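Local coordinates for okadaic acid binding protein 2-alpha (Halichondria okadai, PDB 4WRI) that binds the cytotoxin okadaic acid inside a helix-rich fold and is thought to help the sponge accumulate the toxin, at residues Trp13-Met17 and Tyr89-Trp94; Arg18-Trp24 and Leu84-Val90; Thr146-Met152 and His181-Val186. All coordinates share one frame; numbering follows the deposited sequence.

Contact 1: residues Trp13-Met17 and Tyr89-Trp94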
loop_
_atom_site.group_PDB
_atom_site.type_symbol
_atom_site.label_atom_id
_atom_site.label_comp_id
_atom_site.label_asym_id
_atom_site.label_seq_id
_atom_site.Cartn_x
_atom_site.Cartn_y
_atom_site.Cartn_z
ATOM N N TRP A 13 -0.597 14.729 3.121
ATOM C CA TRP A 13 -0.582 13.375 3.659
ATOM C C TRP A 13 -1.979 12.778 3.632
ATOM O O TRP A 13 -2.153 11.593 3.293
ATOM C CB TRP A 13 0.026 13.347 5.045
ATOM C CG TRP A 13 0.110 11.984 5.651
ATOM C CD1 TRP A 13 1.168 11.118 5.579
ATOM C CD2 TRP A 13 -0.887 11.333 6.448
ATOM N NE1 TRP A 13 0.885 9.957 6.258
ATOM C CE2 TRP A 13 -0.375 10.065 6.798
ATOM C CE3 TRP A 13 -2.177 11.673 6.856
ATOM C CZ2 TRP A 13 -1.095 9.161 7.581
ATOM C CZ3 TRP A 13 -2.884 10.771 7.615
ATOM C CH2 TRP A 13 -2.351 9.539 7.970
ATOM N N CYS A 14 -3.002 13.556 3.960
ATOM C CA CYS A 14 -4.347 12.998 3.890
ATOM C C CYS A 14 -4.733 12.574 2.490
ATOM O O CYS A 14 -5.430 11.568 2.309
ATOM C CB CYS A 14 -5.376 13.978 4.442
ATOM S SG CYS A 14 -5.170 14.274 6.223
ATOM N N ARG A 15 -4.291 13.334 1.492
ATOM C CA ARG A 15 -4.505 12.984 0.110
ATOM C C ARG A 15 -3.810 11.674 -0.221
ATOM O O ARG A 15 -4.371 10.841 -0.932
ATOM C CB ARG A 15 -3.954 14.084 -0.793
ATOM C CG ARG A 15 -4.281 13.895 -2.256
ATOM C CD ARG A 15 -3.726 15.044 -3.077
ATOM N NE ARG A 15 -4.002 14.859 -4.486
ATOM C CZ ARG A 15 -3.348 15.485 -5.463
ATOM N NH1 ARG A 15 -2.388 16.344 -5.162
ATOM N NH2 ARG A 15 -3.648 15.247 -6.729
ATOM N N LYS A 16 -2.592 11.499 0.272
ATOM C CA LYS A 16 -1.927 10.217 0.072
ATOM C C LYS A 16 -2.752 9.075 0.708
ATOM O O LYS A 16 -2.901 7.996 0.087
ATOM C CB LYS A 16 -0.495 10.245 0.610
ATOM C CG LYS A 16 0.463 11.098 -0.214
ATOM C CD LYS A 16 1.904 10.974 0.275
ATOM C CE LYS A 16 2.121 11.506 1.695
ATOM N NZ LYS A 16 3.556 11.348 2.114
ATOM N N MET A 17 -3.309 9.279 1.900
ATOM C CA MET A 17 -4.073 8.203 2.527
ATOM C C MET A 17 -5.389 7.935 1.804
ATOM O O MET A 17 -5.825 6.777 1.716
ATOM C CB MET A 17 -4.281 8.449 4.018
ATOM C CG MET A 17 -2.993 8.443 4.799
ATOM S SD MET A 17 -1.974 6.936 4.643
ATOM C CE MET A 17 -0.709 7.417 3.455
ATOM N N TYR A 89 -10.500 5.985 7.863
ATOM C CA TYR A 89 -9.255 5.318 7.570
ATOM C C TYR A 89 -8.108 6.309 7.651
ATOM O O TYR A 89 -7.048 5.986 8.188
ATOM C CB TYR A 89 -9.276 4.669 6.180
ATOM C CG TYR A 89 -7.888 4.169 5.826
ATOM C CD1 TYR A 89 -7.349 3.035 6.442
ATOM C CD2 TYR A 89 -7.075 4.878 4.932
ATOM C CE1 TYR A 89 -6.040 2.616 6.165
ATOM C CE2 TYR A 89 -5.777 4.463 4.645
ATOM C CZ TYR A 89 -5.270 3.336 5.272
ATOM O OH TYR A 89 -3.987 2.934 5.012
ATOM N N VAL A 90 -8.313 7.515 7.123
ATOM C CA VAL A 90 -7.251 8.521 7.143
ATOM C C VAL A 90 -6.801 8.817 8.592
ATOM O O VAL A 90 -5.614 8.842 8.882
ATOM C CB VAL A 90 -7.660 9.803 6.395
ATOM C CG1 VAL A 90 -6.623 10.912 6.572
ATOM C CG2 VAL A 90 -7.890 9.499 4.910
ATOM N N GLN A 91 -7.755 9.000 9.499
ATOM C CA GLN A 91 -7.386 9.278 10.880
ATOM C C GLN A 91 -6.825 8.051 11.574
ATOM O O GLN A 91 -5.962 8.185 12.439
ATOM C CB GLN A 91 -8.572 9.810 11.679
ATOM C CG GLN A 91 -9.133 11.126 11.162
ATOM C CD GLN A 91 -8.126 12.265 11.194
ATOM O OE1 GLN A 91 -8.015 13.044 10.245
ATOM N NE2 GLN A 91 -7.380 12.349 12.268
ATOM N N ASN A 92 -7.290 6.857 11.221
ATOM C CA ASN A 92 -6.713 5.649 11.815
ATOM C C ASN A 92 -5.271 5.458 11.350
ATOM O O ASN A 92 -4.400 5.050 12.136
ATOM C CB ASN A 92 -7.525 4.401 11.448
ATOM C CG ASN A 92 -8.870 4.354 12.146
ATOM O OD1 ASN A 92 -9.193 5.247 12.930
ATOM N ND2 ASN A 92 -9.652 3.333 11.888
ATOM N N ALA A 93 -5.016 5.754 10.078
ATOM C CA ALA A 93 -3.656 5.666 9.541
ATOM C C ALA A 93 -2.753 6.672 10.234
ATOM O O ALA A 93 -1.569 6.419 10.434
ATOM C CB ALA A 93 -3.666 5.901 8.044
ATOM N N TRP A 94 -3.313 7.813 10.617
ATOM C CA TRP A 94 -2.518 8.810 11.334
ATOM C C TRP A 94 -2.016 8.247 12.664
ATOM O O TRP A 94 -0.840 8.406 13.010
ATOM C CB TRP A 94 -3.337 10.082 11.520
ATOM C CG TRP A 94 -2.616 11.225 12.185
ATOM C CD1 TRP A 94 -2.977 11.847 13.344
ATOM C CD2 TRP A 94 -1.417 11.879 11.734
ATOM N NE1 TRP A 94 -2.090 12.852 13.630
ATOM C CE2 TRP A 94 -1.121 12.896 12.666
ATOM C CE3 TRP A 94 -0.574 11.711 10.631
ATOM C CZ2 TRP A 94 -0.012 13.746 12.532
ATOM C CZ3 TRP A 94 0.544 12.557 10.500
ATOM C CH2 TRP A 94 0.802 13.563 11.444
#
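The indole of W13 is held between two side chains: the W94 ring points its edge at one face, while M17 CG, one helical turn further along W13's own helix, lies over the opposite face. It is a worked example of helix-helix packing centred on an aromatic side chain, within a helix-rich domain that is consistent with an EF-hand-like fold. Helices 11-27 and 86-96 meet here with their short segments at 113° and axes 9.6 Å apart. The two tryptophans form a T-shaped pair, six-membered ring centroids 5.1 Å apart and planes at 67°. At its outer edge W13 meets main chain: CH2 comes to 3.3 Å from W94 N, and V90 O and A93 C also lie near the ring plane. Because W13 CG is anti to its backbone N (chi1 -178°), the indole reaches across to the facing helix. No hydrogen bond joins the two segments, and the polar end of W13 is served by another helix, NE1 donating to F173 O. Beside the indole edge, V90 splits its methyls: CG1 packs 3.7 Å from C14 SG and CG2 3.9 Å from M17 CB, near where the CA atoms of M17 and V90 come closest. Y89 turns its ring edge toward M17 O, and its hydroxyl is paired with H71 NE2. The bend at chi2 brings the M17 sulfur beside the small A93, with SD 3.9 Å from A93 CB.

Contact 2: residues Arg18-Trp24 and Leu84-Val90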
loop_
_atom_site.group_PDB
_atom_site.type_symbol
_atom_site.label_atom_id
_atom_site.label_comp_id
_atom_site.label_asym_id
_atom_site.label_seq_id
_atom_site.Cartn_x
_atom_site.Cartn_y
_atom_site.Cartn_z
ATOM N N ARG A 18 -6.024 8.966 1.256
ATOM C CA ARG A 18 -7.187 8.745 0.401
ATOM C C ARG A 18 -6.787 7.923 -0.818
ATOM O O ARG A 18 -7.587 7.148 -1.348
ATOM C CB ARG A 18 -7.821 10.070 -0.043
ATOM C CG ARG A 18 -8.462 10.846 1.108
ATOM C CD ARG A 18 -9.345 11.972 0.560
ATOM N NE ARG A 18 -8.577 13.062 -0.046
ATOM C CZ ARG A 18 -7.983 14.049 0.634
ATOM N NH1 ARG A 18 -8.017 14.094 1.963
ATOM N NH2 ARG A 18 -7.338 14.990 -0.052
ATOM N N THR A 19 -5.545 8.081 -1.268
ATOM C CA THR A 19 -5.057 7.331 -2.429
ATOM C C THR A 19 -4.891 5.843 -2.075
ATOM O O THR A 19 -5.110 4.978 -2.902
ATOM C CB THR A 19 -3.746 7.956 -2.949
ATOM O OG1 THR A 19 -4.011 9.320 -3.340
ATOM C CG2 THR A 19 -3.179 7.195 -4.143
ATOM N N VAL A 20 -4.505 5.557 -0.839
ATOM C CA VAL A 20 -4.477 4.181 -0.358
ATOM C C VAL A 20 -5.880 3.585 -0.310
ATOM O O VAL A 20 -6.096 2.445 -0.715
ATOM C CB VAL A 20 -3.887 4.122 1.055
ATOM C CG1 VAL A 20 -3.958 2.703 1.615
ATOM C CG2 VAL A 20 -2.442 4.629 1.067
ATOM N N PHE A 21 -6.840 4.345 0.208
ATOM C CA PHE A 21 -8.177 3.827 0.492
ATOM C C PHE A 21 -9.007 3.649 -0.778
ATOM O O PHE A 21 -9.839 2.719 -0.861
ATOM C CB PHE A 21 -8.889 4.777 1.462
ATOM C CG PHE A 21 -10.204 4.258 1.988
ATOM C CD1 PHE A 21 -10.254 3.451 3.120
ATOM C CD2 PHE A 21 -11.395 4.585 1.355
ATOM C CE1 PHE A 21 -11.479 3.005 3.641
ATOM C CE2 PHE A 21 -12.635 4.129 1.875
ATOM C CZ PHE A 21 -12.668 3.344 3.005
ATOM N N ARG A 22 -8.811 4.540 -1.753
ATOM C CA ARG A 22 -9.690 4.572 -2.929
ATOM C C ARG A 22 -9.875 3.225 -3.651
ATOM O O ARG A 22 -11.018 2.852 -3.907
ATOM C CB ARG A 22 -9.292 5.707 -3.904
ATOM C CG ARG A 22 -10.223 5.839 -5.138
ATOM C CD ARG A 22 -11.640 6.279 -4.773
ATOM N NE ARG A 22 -11.671 7.305 -3.721
ATOM C CZ ARG A 22 -11.449 8.607 -3.896
ATOM N NH1 ARG A 22 -11.183 9.091 -5.107
ATOM N NH2 ARG A 22 -11.487 9.436 -2.852
ATOM N N PRO A 23 -8.784 2.498 -3.937
ATOM C CA PRO A 23 -8.998 1.222 -4.644
ATOM C C PRO A 23 -9.825 0.231 -3.814
ATOM O O PRO A 23 -10.600 -0.553 -4.391
ATOM C CB PRO A 23 -7.579 0.703 -4.884
ATOM C CG PRO A 23 -6.697 1.923 -4.804
ATOM C CD PRO A 23 -7.354 2.834 -3.797
ATOM N N TRP A 24 -9.686 0.264 -2.487
ATOM C CA TRP A 24 -10.486 -0.603 -1.634
ATOM C C TRP A 24 -11.946 -0.186 -1.689
ATOM O O TRP A 24 -12.839 -1.018 -1.765
ATOM C CB TRP A 24 -10.005 -0.544 -0.193
ATOM C CG TRP A 24 -8.552 -0.874 0.005
ATOM C CD1 TRP A 24 -7.743 -1.644 -0.801
ATOM C CD2 TRP A 24 -7.746 -0.465 1.109
ATOM N NE1 TRP A 24 -6.484 -1.725 -0.251
ATOM C CE2 TRP A 24 -6.451 -0.988 0.906
ATOM C CE3 TRP A 24 -7.983 0.331 2.236
ATOM C CZ2 TRP A 24 -5.401 -0.769 1.805
ATOM C CZ3 TRP A 24 -6.930 0.535 3.131
ATOM C CH2 TRP A 24 -5.664 0.009 2.903
ATOM N N LEU A 84 -16.040 0.902 7.757
ATOM C CA LEU A 84 -14.967 1.877 7.939
ATOM C C LEU A 84 -14.999 2.881 6.796
ATOM O O LEU A 84 -14.847 2.519 5.631
ATOM C CB LEU A 84 -13.617 1.165 7.976
ATOM C CG LEU A 84 -12.396 2.067 8.115
ATOM C CD1 LEU A 84 -12.336 2.699 9.509
ATOM C CD2 LEU A 84 -11.152 1.230 7.838
ATOM N N THR A 85 -15.208 4.155 7.122
ATOM C CA THR A 85 -15.307 5.173 6.081
ATOM C C THR A 85 -13.946 5.688 5.626
ATOM O O THR A 85 -12.962 5.541 6.338
ATOM C CB THR A 85 -16.138 6.390 6.540
ATOM O OG1 THR A 85 -15.464 7.067 7.618
ATOM C CG2 THR A 85 -17.533 5.962 6.985
ATOM N N GLU A 86 -13.920 6.349 4.474
ATOM C CA GLU A 86 -12.672 6.917 3.967
ATOM C C GLU A 86 -12.006 7.866 4.966
ATOM O O GLU A 86 -10.820 7.736 5.253
ATOM C CB GLU A 86 -12.928 7.660 2.661
ATOM C CG GLU A 86 -11.701 8.322 2.057
ATOM C CD GLU A 86 -12.094 9.234 0.925
ATOM O OE1 GLU A 86 -12.102 10.464 1.113
ATOM O OE2 GLU A 86 -12.424 8.725 -0.169
ATOM N N SER A 87 -12.772 8.797 5.530
ATOM C CA SER A 87 -12.145 9.781 6.412
ATOM C C SER A 87 -11.658 9.126 7.685
ATOM O O SER A 87 -10.640 9.528 8.273
ATOM C CB SER A 87 -13.119 10.912 6.715
ATOM O OG SER A 87 -14.212 10.449 7.481
ATOM N N GLN A 88 -12.356 8.080 8.105
ATOM C CA GLN A 88 -11.935 7.359 9.293
ATOM C C GLN A 88 -10.633 6.598 9.040
ATOM O O GLN A 88 -9.757 6.556 9.912
ATOM C CB GLN A 88 -13.019 6.402 9.776
ATOM C CG GLN A 88 -12.738 5.851 11.158
ATOM C CD GLN A 88 -12.635 6.935 12.181
ATOM O OE1 GLN A 88 -13.566 7.728 12.347
ATOM N NE2 GLN A 88 -11.517 6.981 12.892
ATOM N N TYR A 89 -10.500 5.985 7.863
ATOM C CA TYR A 89 -9.255 5.318 7.570
ATOM C C TYR A 89 -8.108 6.309 7.651
ATOM O O TYR A 89 -7.048 5.986 8.188
ATOM C CB TYR A 89 -9.276 4.669 6.180
ATOM C CG TYR A 89 -7.888 4.169 5.826
ATOM C CD1 TYR A 89 -7.349 3.035 6.442
ATOM C CD2 TYR A 89 -7.075 4.878 4.932
ATOM C CE1 TYR A 89 -6.040 2.616 6.165
ATOM C CE2 TYR A 89 -5.777 4.463 4.645
ATOM C CZ TYR A 89 -5.270 3.336 5.272
ATOM O OH TYR A 89 -3.987 2.934 5.012
ATOM N N VAL A 90 -8.313 7.515 7.123
ATOM C CA VAL A 90 -7.251 8.521 7.143
ATOM C C VAL A 90 -6.801 8.817 8.592
ATOM O O VAL A 90 -5.614 8.842 8.882
ATOM C CB VAL A 90 -7.660 9.803 6.395
ATOM C CG1 VAL A 90 -6.623 10.912 6.572
ATOM C CG2 VAL A 90 -7.890 9.499 4.910
HETATM O O HOH W 1 -12.482 6.280 -1.276
#
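R22 grips E86 in a salt bridge, NH2 donating to OE2 at 2.9 Å along a nearly straight line of 165°. The bond leaves within the guanidinium plane but reaches OE2 from above the carboxylate plane, 37° out of it. A water doubles the link: it accepts from R22 NE at 2.8 Å and donates to the same E86 OE2 at 2.7 Å, closing a small ring that probably limits rotation of the guanidinium. E86 reaches this far because its chain is extended, CG anti to the backbone N (chi1 179°). R18 contributes its aliphatic part, CD lying 3.2 Å from E86 OE1, while its guanidinium turns to a salt bridge with D192.

Beneath the charges comes an aromatic cluster of F21, W24 and Y89. E86 CA sits over the face of F21 in a CH-pi contact, 3.7 Å from the ring centroid, and L84 O approaches the ring edge. F21 CD1 also presses to 3.4 Å from Y89 CB, on the same side of the ring plane as E86 CA, and the two rings barely overlap. W24, which also touches okadaic acid, sends its edge into the face of Y89 almost perpendicularly, and V20 CG1 packs 3.9 Å from Y89 CZ.

Polar and apolar chemistry are thus layered: the partly exposed ion pair probably keeps E86 ionised and joins the two helices at their partly exposed border, and the aromatic cluster carries the packing inward to the toxin pocket.

Contact 3: residues Thr146-Met152 and His181-Val186. With OKA (okadaic acid), chain B.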
loop_
_atom_site.group_PDB
_atom_site.type_symbol
_atom_site.label_atom_id
_atom_site.label_comp_id
_atom_site.label_asym_id
_atom_site.label_seq_id
_atom_site.Cartn_x
_atom_site.Cartn_y
_atom_site.Cartn_z
ATOM N N THR A 146 6.462 9.057 -13.635
ATOM C CA THR A 146 6.523 9.682 -12.316
ATOM C C THR A 146 7.958 9.894 -11.837
ATOM O O THR A 146 8.182 10.576 -10.834
ATOM C CB THR A 146 5.811 8.853 -11.213
ATOM O OG1 THR A 146 6.537 7.625 -11.012
ATOM C CG2 THR A 146 4.339 8.598 -11.553
ATOM N N GLY A 147 8.926 9.278 -12.513
ATOM C CA GLY A 147 10.304 9.383 -12.081
ATOM C C GLY A 147 10.698 8.429 -10.972
ATOM O O GLY A 147 11.838 8.415 -10.525
ATOM N N ILE A 148 9.751 7.627 -10.498
ATOM C CA ILE A 148 10.041 6.830 -9.310
ATOM C C ILE A 148 11.166 5.794 -9.521
ATOM O O ILE A 148 11.944 5.536 -8.605
ATOM C CB ILE A 148 8.766 6.212 -8.716
ATOM C CG1 ILE A 148 9.038 5.737 -7.287
ATOM C CG2 ILE A 148 8.227 5.124 -9.622
ATOM C CD1 ILE A 148 7.773 5.326 -6.531
ATOM N N PHE A 149 11.307 5.263 -10.728
ATOM C CA PHE A 149 12.354 4.278 -10.962
ATOM C C PHE A 149 13.743 4.894 -10.997
ATOM O O PHE A 149 14.704 4.283 -10.538
ATOM C CB PHE A 149 12.020 3.432 -12.190
ATOM C CG PHE A 149 10.737 2.698 -12.017
ATOM C CD1 PHE A 149 10.705 1.556 -11.236
ATOM C CD2 PHE A 149 9.553 3.194 -12.528
ATOM C CE1 PHE A 149 9.512 0.906 -10.995
ATOM C CE2 PHE A 149 8.355 2.536 -12.312
ATOM C CZ PHE A 149 8.329 1.384 -11.538
ATOM N N GLU A 150 13.829 6.135 -11.467
ATOM C CA GLU A 150 15.086 6.873 -11.423
ATOM C C GLU A 150 15.427 7.266 -9.990
ATOM O O GLU A 150 16.576 7.231 -9.576
ATOM C CB GLU A 150 14.998 8.131 -12.291
ATOM C CG GLU A 150 14.505 7.879 -13.714
ATOM C CD GLU A 150 15.374 6.902 -14.474
ATOM O OE1 GLU A 150 16.573 7.197 -14.659
ATOM O OE2 GLU A 150 14.861 5.835 -14.878
ATOM N N ALA A 151 14.413 7.636 -9.210
ATOM C CA ALA A 151 14.655 8.080 -7.845
ATOM C C ALA A 151 15.077 6.921 -6.935
ATOM O O ALA A 151 15.866 7.094 -6.001
ATOM C CB ALA A 151 13.422 8.798 -7.306
ATOM N N MET A 152 14.547 5.732 -7.211
ATOM C CA MET A 152 14.947 4.545 -6.467
ATOM C C MET A 152 16.347 4.079 -6.852
ATOM O O MET A 152 17.176 3.825 -5.987
ATOM C CB MET A 152 13.949 3.404 -6.672
ATOM C CG MET A 152 12.645 3.616 -5.933
ATOM S SD MET A 152 11.650 2.106 -6.001
ATOM C CE MET A 152 11.287 2.090 -7.751
ATOM N N HIS A 181 8.498 15.047 -4.642
ATOM C CA HIS A 181 9.387 13.874 -4.774
ATOM C C HIS A 181 8.678 12.701 -5.454
ATOM O O HIS A 181 7.504 12.460 -5.194
ATOM C CB HIS A 181 9.901 13.406 -3.418
ATOM C CG HIS A 181 11.074 12.483 -3.513
ATOM N ND1 HIS A 181 10.961 11.142 -3.836
ATOM C CD2 HIS A 181 12.399 12.729 -3.384
ATOM C CE1 HIS A 181 12.164 10.601 -3.866
ATOM N NE2 HIS A 181 13.055 11.542 -3.601
ATOM N N PRO A 182 9.375 11.972 -6.350
ATOM C CA PRO A 182 8.722 10.835 -7.012
ATOM C C PRO A 182 8.204 9.731 -6.069
ATOM O O PRO A 182 7.304 9.021 -6.500
ATOM C CB PRO A 182 9.829 10.291 -7.923
ATOM C CG PRO A 182 10.609 11.535 -8.264
ATOM C CD PRO A 182 10.658 12.313 -7.001
ATOM N N PHE A 183 8.715 9.627 -4.847
ATOM C CA PHE A 183 8.247 8.584 -3.940
ATOM C C PHE A 183 6.782 8.826 -3.557
ATOM O O PHE A 183 6.117 7.920 -3.056
ATOM C CB PHE A 183 9.109 8.486 -2.687
ATOM C CG PHE A 183 10.501 7.966 -2.920
ATOM C CD1 PHE A 183 10.883 7.401 -4.129
ATOM C CD2 PHE A 183 11.426 8.013 -1.889
ATOM C CE1 PHE A 183 12.179 6.917 -4.298
ATOM C CE2 PHE A 183 12.714 7.546 -2.055
ATOM C CZ PHE A 183 13.092 6.989 -3.266
ATOM N N ASN A 184 6.267 10.028 -3.797
ATOM C CA ASN A 184 4.841 10.293 -3.636
ATOM C C ASN A 184 3.968 9.382 -4.486
ATOM O O ASN A 184 2.779 9.232 -4.200
ATOM C CB ASN A 184 4.513 11.752 -3.977
ATOM C CG ASN A 184 4.894 12.697 -2.871
ATOM O OD1 ASN A 184 4.306 12.675 -1.781
ATOM N ND2 ASN A 184 5.898 13.534 -3.126
ATOM N N TYR A 185 4.552 8.789 -5.527
ATOM C CA TYR A 185 3.784 8.050 -6.509
ATOM C C TYR A 185 3.998 6.545 -6.421
ATOM O O TYR A 185 3.676 5.837 -7.360
ATOM C CB TYR A 185 4.079 8.588 -7.926
ATOM C CG TYR A 185 3.831 10.077 -7.943
ATOM C CD1 TYR A 185 2.555 10.566 -7.733
ATOM C CD2 TYR A 185 4.879 10.982 -8.045
ATOM C CE1 TYR A 185 2.306 11.922 -7.666
ATOM C CE2 TYR A 185 4.635 12.367 -7.991
ATOM C CZ TYR A 185 3.344 12.806 -7.810
ATOM O OH TYR A 185 3.054 14.163 -7.738
ATOM N N VAL A 186 4.449 6.069 -5.268
ATOM C CA VAL A 186 4.707 4.638 -5.097
ATOM C C VAL A 186 3.427 3.816 -5.221
ATOM O O VAL A 186 3.494 2.644 -5.569
ATOM C CB VAL A 186 5.426 4.372 -3.759
ATOM C CG1 VAL A 186 4.444 4.470 -2.608
ATOM C CG2 VAL A 186 6.117 2.998 -3.781
HETATM C C1 OKA B . -2.266 -5.429 -2.518
HETATM C C2 OKA B . -1.593 -6.750 -2.962
HETATM C C3 OKA B . -0.347 -7.007 -2.114
HETATM C C4 OKA B . -0.635 -7.092 -0.599
HETATM C C5 OKA B . 0.680 -7.240 0.154
HETATM C C6 OKA B . 0.424 -7.540 1.633
HETATM C C7 OKA B . -0.537 -8.745 1.775
HETATM C C8 OKA B . -1.798 -8.460 0.978
HETATM C C9 OKA B . -2.684 -9.673 0.960
HETATM C C10 OKA B . -4.004 -9.554 1.188
HETATM C C11 OKA B . -4.662 -8.255 1.533
HETATM C C12 OKA B . -3.702 -7.096 1.140
HETATM C C13 OKA B . -4.141 -5.788 1.817
HETATM C C14 OKA B . -3.196 -4.649 1.361
HETATM C C15 OKA B . -2.412 -4.056 2.262
HETATM C C16 OKA B . -1.485 -2.983 1.762
HETATM C C17 OKA B . -1.529 -1.633 2.525
HETATM C C18 OKA B . -0.055 -1.198 2.618
HETATM C C19 OKA B . 0.719 -2.396 1.978
HETATM C C20 OKA B . 2.036 -2.623 2.591
HETATM C C21 OKA B . 2.731 -3.797 1.851
HETATM C C22 OKA B . 2.805 -3.419 0.374
HETATM C C23 OKA B . 1.385 -3.145 -0.148
HETATM C C24 OKA B . 1.465 -2.703 -1.647
HETATM C C25 OKA B . 2.225 -3.811 -2.340
HETATM C C26 OKA B . 3.517 -4.228 -1.734
HETATM C C27 OKA B . 4.630 -3.190 -1.996
HETATM C C28 OKA B . 4.943 -3.179 -3.500
HETATM C C29 OKA B . 6.161 -2.331 -3.899
HETATM C C30 OKA B . 6.217 -2.355 -5.456
HETATM C C31 OKA B . 6.525 -3.689 -6.093
HETATM C C32 OKA B . 6.731 -3.564 -7.603
HETATM C C33 OKA B . 7.602 -2.383 -8.015
HETATM C C34 OKA B . 7.227 -1.147 -7.182
HETATM C C35 OKA B . 8.352 -0.077 -7.410
HETATM C C36 OKA B . 7.854 1.239 -6.823
HETATM C C37 OKA B . 6.541 1.582 -7.465
HETATM C C38 OKA B . 5.499 0.511 -7.267
HETATM C C39 OKA B . 7.727 -4.380 -5.450
HETATM C C40 OKA B . 5.940 -0.881 -3.445
HETATM C C41 OKA B . 1.800 -4.401 -3.423
HETATM C C42 OKA B . -5.543 -5.402 1.383
HETATM C C43 OKA B . -4.801 -10.829 1.117
HETATM C C44 OKA B . -1.229 -6.673 -4.437
HETATM O O1 OKA B . -1.527 -4.444 -2.508
HETATM O O2 OKA B . -3.458 -5.436 -2.200
HETATM O O3 OKA B . -2.507 -7.825 -2.783
HETATM O O4 OKA B . -1.471 -8.237 -0.380
HETATM O O5 OKA B . -0.814 -8.953 3.184
HETATM O O6 OKA B . -2.437 -7.331 1.574
HETATM O O7 OKA B . -0.201 -3.455 2.042
HETATM O O8 OKA B . 0.836 -2.053 0.572
HETATM O O9 OKA B . 3.407 -4.508 -0.330
HETATM O O10 OKA B . 0.198 -2.482 -2.136
HETATM O O11 OKA B . 5.780 -3.604 -1.275
HETATM O O12 OKA B . 7.226 -1.370 -5.828
HETATM O O13 OKA B . 6.010 -0.772 -7.775
#
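I148, in the first turn of helix 148-152, lies against P182, which opens the 3-10 turn 182-184, their CA atoms 4.8 Å apart; G147 at the N-cap takes a positive phi of 82°. No hydrogen bond crosses between the segments, so the contact illustrates how two turns can be joined by apolar side chains while each is braced by its own bonds. P182 sits over the start of the helix, with CB 3.4 Å from T146 O, and also rests against the A151 methyl. F183 follows: its CE1 lies 3.7 Å from M152 CG, I148 CG1 comes to its ring edge, and H181 CE1 stands over the centre of one face. That imidazole is held by F183 N, which donates to H181 ND1 at 2.9 Å, nearly in the ring plane. On the other segment T146 OG1 accepts from I148 N in an ST turn and is also bonded to L143 O, while its CG2 packs 3.6 Å from Y185 CB. With CG1 anti to the backbone N (chi1 -164°), I148 extends CD1 to 3.5 Å from V186 CA. Beyond these residues lies the okadaic acid pocket: M152 CE is 3.7 Å from C36 of the toxin and V186 O 3.4 Å from C38, with F149 beside C35. The contact thereby joins helix 148-152 to the loop that follows helix 169-174, a helix on which V186 and N184 also pack, against F172 and F171 respectively.

Running from the N terminus, helix 11-27 supplies both contact 1 and contact 2, and helix 86-96 answers in each. Contact 1 closes the longer loop, and contact 2 is nested inside it; the two share Y89 and V90, and their centres lie about 7 Å apart. Between them they tie the two helices together along successive turns, with strand 84-85 joining at the far end. Contact 3 follows in series, closing a separate loop from helix 148-152 to the segment after helix 169-174. Its centre is about 20 Å from that of contact 1, yet K16 and N184 pack together, so the two regions meet beside helix 169-174. Contacts 2 and 3 do not touch, but both reach okadaic acid.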